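Local atomic coordinates of MarR family transcriptional regulator (Staphylococcus epidermidis, PDB entry 5HLI), a protein that probably binds DNA as a dimer to regulate transcription, sensing oxidants through disulfide formation, as a redox-responsive member of the MarR family. Residues Leu47-Glu52 with Arg63-Ser68. The protein carries 1 engineered substitution. Numbering follows the deposited sequence.
Sequences LLTLWE and RHLDLS
T49 and H64 meet where two helices of a winged helix-turn-helix domain, the DNA-binding fold of MarR regulators, come together: T49 is on helix 41-52, H64 on helix 58-65, and their CA atoms are 7.1 Å apart. Just beyond H64 the chain makes the turn of the helix-turn-helix. D66 leaves the helix with positive phi (51°), and S68 takes the N-cap position of helix 69-81, which in this family is normally the recognition helix. The site illustrates how one side chain from the connecting strand can join the first helix of the motif to its neighbour.

The polar part centres on the threonine hydroxyl. OG1 of T49 lies 3.0 Å from ND1 of H64, approaching the imidazole obliquely, and 3.4 Å from CG of the same ring; the two side chains cross at about a right angle. A third residue engages both: the amide of Q56 hydrogen-bonds to OG1 of T49 through NE2 and more weakly to ND1 of H64 through OE1. Strand 56-57, which carries this glutamine, is thereby linked to helix 41-52 and, more weakly, to helix 58-65.

Apolar contact is slighter. L65 sets out alongside the neighbouring helix, but its end swings closer and also packs on L45 and V46, one turn earlier on helix 41-52. The threonine divides its branches between the two kinds of contact: OG1, anti to the backbone N (chi1 -175°), is turned to the imidazole and Q56, and CG2 comes 4.4 Å from CD2 of L65.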
loop_
_atom_site.group_PDB
_atom_site.type_symbol
_atom_site.label_atom_id
_atom_site.label_comp_id
_atom_site.label_asym_id
_atom_site.label_seq_id
_atom_site.Cartn_x
_atom_site.Cartn_y
_atom_site.Cartn_z
ATOM N N LEU A 47 19.514 4.030 1.515
ATOM C CA LEU A 47 20.350 2.896 1.893
ATOM C C LEU A 47 20.333 1.818 0.815
ATOM O O LEU A 47 21.359 1.182 0.547
ATOM C CB LEU A 47 19.882 2.330 3.233
ATOM C CG LEU A 47 20.052 3.252 4.445
ATOM C CD1 LEU A 47 19.347 2.673 5.662
ATOM C CD2 LEU A 47 21.529 3.487 4.740
ATOM N N LEU A 48 19.180 1.614 0.173
ATOM C CA LEU A 48 19.066 0.564 -0.834
ATOM C C LEU A 48 19.959 0.843 -2.040
ATOM O O LEU A 48 20.582 -0.078 -2.581
ATOM C CB LEU A 48 17.606 0.401 -1.262
ATOM C CG LEU A 48 16.724 -0.346 -0.259
ATOM C CD1 LEU A 48 15.257 -0.277 -0.656
ATOM C CD2 LEU A 48 17.181 -1.796 -0.128
ATOM N N THR A 49 20.042 2.102 -2.479
ATOM C CA THR A 49 20.923 2.392 -3.608
ATOM C C THR A 49 22.388 2.360 -3.183
ATOM O O THR A 49 23.253 1.935 -3.958
ATOM C CB THR A 49 20.561 3.733 -4.262
ATOM O OG1 THR A 49 21.361 3.917 -5.437
ATOM C CG2 THR A 49 20.795 4.911 -3.325
ATOM N N LEU A 50 22.686 2.777 -1.949
ATOM C CA LEU A 50 24.060 2.694 -1.463
ATOM C C LEU A 50 24.514 1.246 -1.344
ATOM O O LEU A 50 25.680 0.931 -1.602
ATOM C CB LEU A 50 24.192 3.411 -0.120
ATOM C CG LEU A 50 24.155 4.939 -0.164
ATOM C CD1 LEU A 50 24.101 5.508 1.240
ATOM C CD2 LEU A 50 25.367 5.476 -0.906
ATOM N N TRP A 51 23.605 0.348 -0.957
ATOM C CA TRP A 51 23.949 -1.066 -0.880
ATOM C C TRP A 51 24.150 -1.685 -2.257
ATOM O O TRP A 51 24.723 -2.775 -2.355
ATOM C CB TRP A 51 22.872 -1.822 -0.100
ATOM C CG TRP A 51 22.909 -1.541 1.375
ATOM C CD1 TRP A 51 24.012 -1.235 2.122
ATOM C CD2 TRP A 51 21.797 -1.523 2.278
ATOM N NE1 TRP A 51 23.656 -1.037 3.433
ATOM C CE2 TRP A 51 22.302 -1.206 3.556
ATOM C CE3 TRP A 51 20.424 -1.747 2.132
ATOM C CZ2 TRP A 51 21.483 -1.105 4.679
ATOM C CZ3 TRP A 51 19.612 -1.646 3.251
ATOM C CH2 TRP A 51 20.145 -1.330 4.507
ATOM N N GLU A 52 23.694 -1.018 -3.319
ATOM C CA GLU A 52 23.977 -1.442 -4.685
ATOM C C GLU A 52 25.249 -0.806 -5.230
ATOM O O GLU A 52 26.034 -1.477 -5.908
ATOM C CB GLU A 52 22.800 -1.103 -5.605
ATOM C CG GLU A 52 21.518 -1.844 -5.269
ATOM C CD GLU A 52 21.648 -3.344 -5.462
ATOM O OE1 GLU A 52 21.870 -3.779 -6.613
ATOM O OE2 GLU A 52 21.534 -4.087 -4.462
ATOM N N ARG A 63 19.658 10.909 -8.927
ATOM C CA ARG A 63 19.289 10.270 -10.188
ATOM C C ARG A 63 18.693 8.887 -9.951
ATOM O O ARG A 63 17.693 8.520 -10.578
ATOM C CB ARG A 63 20.505 10.186 -11.111
ATOM C CG ARG A 63 20.965 11.535 -11.645
ATOM C CD ARG A 63 22.042 11.390 -12.711
ATOM N NE ARG A 63 23.327 10.971 -12.158
ATOM C CZ ARG A 63 24.232 11.809 -11.661
ATOM N NH1 ARG A 63 23.991 13.113 -11.641
ATOM N NH2 ARG A 63 25.378 11.345 -11.181
ATOM N N HIS A 64 19.285 8.113 -9.037
ATOM C CA HIS A 64 18.782 6.771 -8.754
ATOM C C HIS A 64 17.364 6.801 -8.203
ATOM O O HIS A 64 16.534 5.957 -8.563
ATOM C CB HIS A 64 19.699 6.062 -7.761
ATOM C CG HIS A 64 20.986 5.598 -8.355
ATOM N ND1 HIS A 64 22.184 5.661 -7.676
ATOM C CD2 HIS A 64 21.266 5.057 -9.562
ATOM C CE1 HIS A 64 23.145 5.182 -8.441
ATOM N NE2 HIS A 64 22.614 4.805 -9.587
ATOM N N LEU A 65 17.072 7.747 -7.310
ATOM C CA LEU A 65 15.775 7.810 -6.651
ATOM C C LEU A 65 14.823 8.811 -7.289
ATOM O O LEU A 65 13.655 8.866 -6.891
ATOM C CB LEU A 65 15.953 8.162 -5.169
ATOM C CG LEU A 65 16.947 7.313 -4.375
ATOM C CD1 LEU A 65 16.907 7.679 -2.895
ATOM C CD2 LEU A 65 16.680 5.835 -4.575
ATOM N N ASP A 66 15.289 9.585 -8.266
ATOM C CA ASP A 66 14.533 10.701 -8.833
ATOM C C ASP A 66 14.027 11.626 -7.727
ATOM O O ASP A 66 12.832 11.906 -7.605
ATOM C CB ASP A 66 13.384 10.216 -9.716
ATOM C CG ASP A 66 12.794 11.335 -10.558
ATOM O OD1 ASP A 66 13.505 12.341 -10.774
ATOM O OD2 ASP A 66 11.631 11.215 -10.999
ATOM N N LEU A 67 14.960 12.080 -6.898
ATOM C CA LEU A 67 14.689 13.057 -5.855
ATOM C C LEU A 67 15.671 14.209 -6.003
ATOM O O LEU A 67 16.806 14.023 -6.449
ATOM C CB LEU A 67 14.805 12.443 -4.449
ATOM C CG LEU A 67 13.863 11.289 -4.093
ATOM C CD1 LEU A 67 14.227 10.684 -2.734
ATOM C CD2 LEU A 67 12.410 11.740 -4.104
ATOM N N SER A 68 15.226 15.405 -5.630
ATOM C CA SER A 68 16.086 16.569 -5.748
ATOM C C SER A 68 17.165 16.545 -4.671
ATOM O O SER A 68 17.068 15.831 -3.668
ATOM C CB SER A 68 15.269 17.856 -5.637
ATOM O OG SER A 68 14.753 18.001 -4.325
#